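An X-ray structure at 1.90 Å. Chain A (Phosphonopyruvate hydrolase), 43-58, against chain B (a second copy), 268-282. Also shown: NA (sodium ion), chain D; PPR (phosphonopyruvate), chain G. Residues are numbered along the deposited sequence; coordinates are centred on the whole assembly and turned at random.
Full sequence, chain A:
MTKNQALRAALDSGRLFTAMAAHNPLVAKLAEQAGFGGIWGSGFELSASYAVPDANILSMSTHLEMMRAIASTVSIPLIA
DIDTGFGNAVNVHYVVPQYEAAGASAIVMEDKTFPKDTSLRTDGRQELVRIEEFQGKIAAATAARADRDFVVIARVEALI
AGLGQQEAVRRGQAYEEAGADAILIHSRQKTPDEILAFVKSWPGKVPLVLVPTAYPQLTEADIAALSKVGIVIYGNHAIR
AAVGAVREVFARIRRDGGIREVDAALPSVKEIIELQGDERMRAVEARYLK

Chain A (43-58) GFELSASYAVPDANIL
Chain B 268-282: SVKEIIELQGDERMR

The chain A stretch is a short helix, 43-49, followed by a loop; the chain B stretch is a helix beginning at V269(B), a tight turn at Q276(B)-G277(B), and a second helix from D278(B) onward. The first helices run at 47° between their N-to-C directions, with axes 9.9 Å apart at closest approach. Each ends in a Schellman motif at a residue of positive phi: A51(A) (58/41), with V52(A) N bonded to S47(A) O at 3.1 Å, and G277(B) (87/26), with D278(B) N bonded to I273(B) O at 3.3 Å. At G277(B) a CB would be jammed against the preceding carbonyl, so the backbone itself calls for glycine. The two helix ends meet: A51(A) CA lies 4.1 Å from Q276(B) CA. Beyond it, V52(A) (-130/152) and P53(A) (-65/154) extend the chain past the turn and toward the second helix. At the other end, S268(B), chi1 p, caps its helix by accepting E271(B) N at OG, 2.9 Å.

Between the first helices the contact is apolar. F44(A), chi1 t and chi2 80°, points sideways at CB, but its ring reaches over: CZ lies 4.0 Å from V269(B) CG1 and 3.9 Å from I272(B) CG2, while I273(B) CG1 meets the ring edge, 3.8 Å from CE1. A48(A), one turn later, is small enough to bring its CB within 3.5 Å of I272(B) CG2. Both isoleucines are m,t. The backbone N of F44(A) meanwhile donates to phosphonopyruvate O2' at 2.8 Å, so F44(A) packs against chain B with its ring while its backbone bonds the ligand.

Q276(B), chi1 m, chi2 t, chi3 -55°, is the polar centre and has the largest covered area. Its amide enters the pocket where helix 43-49 gives way to the loop: NE2 lies 3.0 Å from V52(A) O and 3.2 Å from S47(A) OG, and OE1 accepts from water 2 at 2.5 Å, a water that in turn accepts D54(A) N at 3.0 Å. Water 1 similarly spans the helix ends, donating to A51(A) O at 2.9 Å and weakly to L275(B) O at 3.3 Å.

P53(A) packs its CD 3.3 Å from Q276(B) O; with no N-H, it offers that carbonyl no proton. M281(B), t,t,p, points toward chain A and sets its SD 3.4 Å from P53(A) CB, 3.8 Å from A55(A) CB and 4.1 Å from I57(A) CD1, in contact with three side chains of the loop.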

# COMPACT_ATOMS: atom_id res chain seq x y z
N GLY A 43 -3.02 -9.40 15.45
CA GLY A 43 -3.88 -9.49 14.26
C GLY A 43 -5.35 -9.25 14.65
O GLY A 43 -6.14 -8.73 13.88
N PHE A 44 -5.73 -9.60 15.88
CA PHE A 44 -7.10 -9.42 16.32
C PHE A 44 -7.37 -7.91 16.42
O PHE A 44 -8.41 -7.38 15.93
CB PHE A 44 -7.28 -10.07 17.73
CG PHE A 44 -8.66 -9.84 18.31
CD1 PHE A 44 -9.73 -10.62 17.90
CD2 PHE A 44 -8.89 -8.78 19.18
CE1 PHE A 44 -11.05 -10.34 18.36
CE2 PHE A 44 -10.16 -8.50 19.64
CZ PHE A 44 -11.26 -9.30 19.21
N GLU A 45 -6.44 -7.20 17.08
CA GLU A 45 -6.60 -5.74 17.20
C GLU A 45 -6.60 -5.02 15.86
O GLU A 45 -7.44 -4.16 15.64
CB GLU A 45 -5.52 -5.12 18.04
CG GLU A 45 -5.74 -5.39 19.55
CD GLU A 45 -5.58 -4.13 20.39
OE1 GLU A 45 -5.12 -3.11 19.80
OE2 GLU A 45 -5.89 -4.17 21.60
N LEU A 46 -5.68 -5.36 14.95
CA LEU A 46 -5.68 -4.63 13.69
C LEU A 46 -6.96 -5.00 12.88
O LEU A 46 -7.60 -4.11 12.32
CB LEU A 46 -4.42 -4.96 12.89
CG LEU A 46 -4.26 -4.17 11.63
CD1 LEU A 46 -4.19 -2.70 11.94
CD2 LEU A 46 -3.01 -4.64 10.94
N SER A 47 -7.35 -6.27 12.82
CA SER A 47 -8.57 -6.58 12.07
C SER A 47 -9.77 -5.92 12.77
O SER A 47 -10.69 -5.45 12.12
CB SER A 47 -8.77 -8.13 11.93
OG SER A 47 -8.87 -8.64 13.24
N ALA A 48 -9.80 -5.89 14.10
CA ALA A 48 -10.95 -5.26 14.78
C ALA A 48 -11.00 -3.78 14.39
O ALA A 48 -12.09 -3.21 14.15
CB ALA A 48 -10.83 -5.43 16.32
N SER A 49 -9.84 -3.13 14.30
CA SER A 49 -9.83 -1.70 13.98
C SER A 49 -10.35 -1.41 12.54
O SER A 49 -10.85 -0.33 12.25
CB SER A 49 -8.42 -1.12 14.20
OG SER A 49 -7.54 -1.50 13.18
N TYR A 50 -10.34 -2.45 11.71
CA TYR A 50 -10.85 -2.43 10.33
C TYR A 50 -12.25 -2.98 10.30
O TYR A 50 -12.85 -3.06 9.26
CB TYR A 50 -9.95 -3.29 9.42
CG TYR A 50 -8.84 -2.41 8.85
CD1 TYR A 50 -9.05 -1.64 7.68
CD2 TYR A 50 -7.61 -2.28 9.51
CE1 TYR A 50 -8.05 -0.76 7.21
CE2 TYR A 50 -6.58 -1.38 9.03
CZ TYR A 50 -6.82 -0.64 7.90
OH TYR A 50 -5.85 0.20 7.42
N ALA A 51 -12.78 -3.36 11.46
CA ALA A 51 -14.13 -3.87 11.50
C ALA A 51 -14.35 -5.09 10.60
O ALA A 51 -15.36 -5.17 9.86
CB ALA A 51 -15.20 -2.70 11.13
N VAL A 52 -13.36 -5.98 10.59
CA VAL A 52 -13.44 -7.26 9.86
C VAL A 52 -13.03 -8.36 10.85
O VAL A 52 -12.29 -8.09 11.83
CB VAL A 52 -12.57 -7.31 8.56
CG1 VAL A 52 -13.08 -6.28 7.58
CG2 VAL A 52 -11.06 -7.22 8.88
N PRO A 53 -13.55 -9.61 10.67
CA PRO A 53 -13.20 -10.68 11.60
C PRO A 53 -11.73 -11.05 11.55
O PRO A 53 -11.07 -10.83 10.53
CB PRO A 53 -14.09 -11.87 11.17
CG PRO A 53 -15.27 -11.21 10.45
CD PRO A 53 -14.59 -10.05 9.71
N ASP A 54 -11.24 -11.58 12.67
CA ASP A 54 -9.86 -12.06 12.81
C ASP A 54 -9.88 -13.52 12.24
O ASP A 54 -9.79 -14.47 13.00
CB ASP A 54 -9.47 -12.04 14.30
CG ASP A 54 -8.02 -12.49 14.56
OD1 ASP A 54 -7.73 -12.96 15.70
OD2 ASP A 54 -7.20 -12.37 13.62
N ALA A 55 -10.05 -13.68 10.92
CA ALA A 55 -10.15 -14.99 10.30
C ALA A 55 -9.40 -14.91 8.98
O ALA A 55 -9.93 -15.29 7.93
CB ALA A 55 -11.63 -15.33 10.04
N ASN A 56 -8.20 -14.35 9.03
CA ASN A 56 -7.35 -14.20 7.84
C ASN A 56 -8.07 -13.42 6.72
O ASN A 56 -7.88 -13.68 5.52
CB ASN A 56 -6.88 -15.55 7.31
CG ASN A 56 -6.49 -16.55 8.43
OD1 ASN A 56 -7.29 -17.43 8.85
ND2 ASN A 56 -5.29 -16.41 8.92
N ILE A 57 -8.87 -12.46 7.10
CA ILE A 57 -9.53 -11.68 6.07
C ILE A 57 -8.73 -10.47 5.76
O ILE A 57 -8.60 -10.09 4.63
CB ILE A 57 -10.94 -11.29 6.54
CG1 ILE A 57 -11.81 -12.54 6.51
CG2 ILE A 57 -11.49 -10.15 5.62
CD1 ILE A 57 -13.17 -12.39 7.18
N LEU A 58 -8.15 -9.87 6.79
CA LEU A 58 -7.36 -8.67 6.61
C LEU A 58 -6.14 -8.97 5.75
O LEU A 58 -5.49 -9.99 5.94
CB LEU A 58 -6.90 -8.19 7.99
CG LEU A 58 -6.23 -6.84 8.02
CD1 LEU A 58 -7.28 -5.68 7.90
CD2 LEU A 58 -5.45 -6.79 9.30
N SER B 268 -16.37 -6.09 26.34
CA SER B 268 -15.91 -7.48 26.30
C SER B 268 -15.32 -7.85 24.94
O SER B 268 -15.57 -7.14 23.96
CB SER B 268 -17.08 -8.44 26.49
OG SER B 268 -17.98 -8.34 25.38
N VAL B 269 -14.54 -8.94 24.89
CA VAL B 269 -14.03 -9.42 23.61
C VAL B 269 -15.21 -9.74 22.72
O VAL B 269 -15.21 -9.44 21.51
CB VAL B 269 -13.17 -10.66 23.78
CG1 VAL B 269 -12.72 -11.23 22.39
CG2 VAL B 269 -12.00 -10.31 24.61
N LYS B 270 -16.24 -10.37 23.27
CA LYS B 270 -17.41 -10.64 22.45
C LYS B 270 -18.04 -9.39 21.77
O LYS B 270 -18.51 -9.44 20.60
CB LYS B 270 -18.42 -11.42 23.30
CG LYS B 270 -19.85 -11.42 22.79
N GLU B 271 -18.02 -8.26 22.46
CA GLU B 271 -18.53 -7.03 21.89
C GLU B 271 -17.69 -6.56 20.69
O GLU B 271 -18.21 -6.03 19.68
CB GLU B 271 -18.53 -5.96 22.97
CG GLU B 271 -19.71 -6.02 23.90
CD GLU B 271 -19.58 -4.88 24.88
OE1 GLU B 271 -19.01 -5.06 25.96
OE2 GLU B 271 -20.03 -3.78 24.50
N ILE B 272 -16.38 -6.72 20.78
CA ILE B 272 -15.53 -6.34 19.63
C ILE B 272 -15.80 -7.33 18.47
O ILE B 272 -15.89 -6.93 17.27
CB ILE B 272 -14.04 -6.41 20.01
CG1 ILE B 272 -13.81 -5.58 21.28
CG2 ILE B 272 -13.17 -5.91 18.83
CD1 ILE B 272 -12.46 -5.80 21.95
N ILE B 273 -15.91 -8.62 18.78
CA ILE B 273 -16.16 -9.56 17.71
C ILE B 273 -17.48 -9.23 16.94
O ILE B 273 -17.58 -9.43 15.72
CB ILE B 273 -16.18 -11.04 18.28
CG1 ILE B 273 -14.72 -11.42 18.64
CG2 ILE B 273 -16.64 -12.06 17.22
CD1 ILE B 273 -14.58 -12.62 19.57
N GLU B 274 -18.48 -8.72 17.66
CA GLU B 274 -19.72 -8.36 17.01
C GLU B 274 -19.52 -7.10 16.12
O GLU B 274 -20.05 -6.98 15.02
CB GLU B 274 -20.82 -8.13 18.09
CG GLU B 274 -22.19 -7.73 17.45
CD GLU B 274 -23.22 -7.17 18.48
OE1 GLU B 274 -23.24 -7.64 19.64
OE2 GLU B 274 -24.01 -6.25 18.12
N LEU B 275 -18.72 -6.16 16.60
CA LEU B 275 -18.44 -4.95 15.85
C LEU B 275 -17.64 -5.29 14.59
O LEU B 275 -17.66 -4.55 13.61
CB LEU B 275 -17.64 -3.96 16.72
CG LEU B 275 -18.54 -3.10 17.65
CD1 LEU B 275 -17.67 -2.39 18.66
CD2 LEU B 275 -19.35 -2.08 16.80
N GLN B 276 -16.94 -6.41 14.63
CA GLN B 276 -16.18 -6.88 13.48
C GLN B 276 -17.03 -7.54 12.38
O GLN B 276 -16.51 -7.91 11.35
CB GLN B 276 -15.13 -7.89 13.96
CG GLN B 276 -13.85 -7.27 14.57
CD GLN B 276 -12.98 -8.39 15.18
OE1 GLN B 276 -13.46 -9.18 16.04
NE2 GLN B 276 -11.73 -8.49 14.73
N GLY B 277 -18.32 -7.70 12.61
CA GLY B 277 -19.18 -8.30 11.60
C GLY B 277 -19.19 -9.83 11.70
O GLY B 277 -19.45 -10.53 10.69
N ASP B 278 -18.94 -10.35 12.91
CA ASP B 278 -18.94 -11.79 13.08
C ASP B 278 -20.22 -12.46 12.57
O ASP B 278 -20.18 -13.51 11.97
CB ASP B 278 -18.75 -12.14 14.54
CG ASP B 278 -18.42 -13.61 14.74
OD1 ASP B 278 -17.32 -14.03 14.24
OD2 ASP B 278 -19.28 -14.28 15.40
N GLU B 279 -21.36 -11.84 12.84
CA GLU B 279 -22.66 -12.36 12.42
C GLU B 279 -22.72 -12.64 10.91
O GLU B 279 -23.06 -13.74 10.45
CB GLU B 279 -23.73 -11.33 12.79
CG GLU B 279 -24.37 -11.54 14.13
CD GLU B 279 -25.60 -12.40 14.01
OE1 GLU B 279 -25.43 -13.66 13.94
OE2 GLU B 279 -26.74 -11.84 13.95
N ARG B 280 -22.40 -11.60 10.16
CA ARG B 280 -22.37 -11.71 8.72
C ARG B 280 -21.41 -12.84 8.32
O ARG B 280 -21.76 -13.72 7.53
CB ARG B 280 -21.94 -10.37 8.12
CG ARG B 280 -21.85 -10.44 6.60
CD ARG B 280 -21.64 -9.10 5.93
NE ARG B 280 -20.33 -9.00 5.28
CZ ARG B 280 -20.15 -8.61 4.02
NH1 ARG B 280 -21.19 -8.29 3.26
NH2 ARG B 280 -18.92 -8.51 3.53
N MET B 281 -20.22 -12.84 8.88
CA MET B 281 -19.28 -13.87 8.56
C MET B 281 -19.83 -15.26 8.86
O MET B 281 -19.58 -16.19 8.09
CB MET B 281 -17.92 -13.66 9.27
CG MET B 281 -16.88 -14.72 8.87
SD MET B 281 -15.32 -14.70 9.73
CE MET B 281 -15.88 -14.88 11.46
N ARG B 282 -20.56 -15.45 9.97
CA ARG B 282 -21.12 -16.81 10.23
C ARG B 282 -22.17 -17.20 9.19
O ARG B 282 -22.33 -18.39 8.84
CB ARG B 282 -21.70 -16.92 11.69
CG ARG B 282 -20.54 -16.95 12.73
CD ARG B 282 -21.03 -17.01 14.20
NE ARG B 282 -22.25 -16.21 14.28
CZ ARG B 282 -22.65 -15.50 15.33
NH1 ARG B 282 -21.92 -15.48 16.46
NH2 ARG B 282 -23.76 -14.80 15.24
NA NA D . -5.57 0.45 12.97
C1 PPR G . -4.12 -11.72 18.62
O1 PPR G . -4.05 -10.79 19.53
O2' PPR G . -4.33 -11.52 17.45
C2 PPR G . -3.89 -13.10 19.14
C3 PPR G . -4.22 -13.61 20.36
O2 PPR G . -3.31 -13.90 18.24
P PPR G . -5.99 -14.17 20.30
O1P PPR G . -5.99 -15.31 19.25
O2P PPR G . -6.82 -12.92 19.89
O3P PPR G . -6.26 -14.70 21.63
O HOH W 1 -18.10 -4.51 10.31
O HOH W 2 -13.04 -11.47 15.10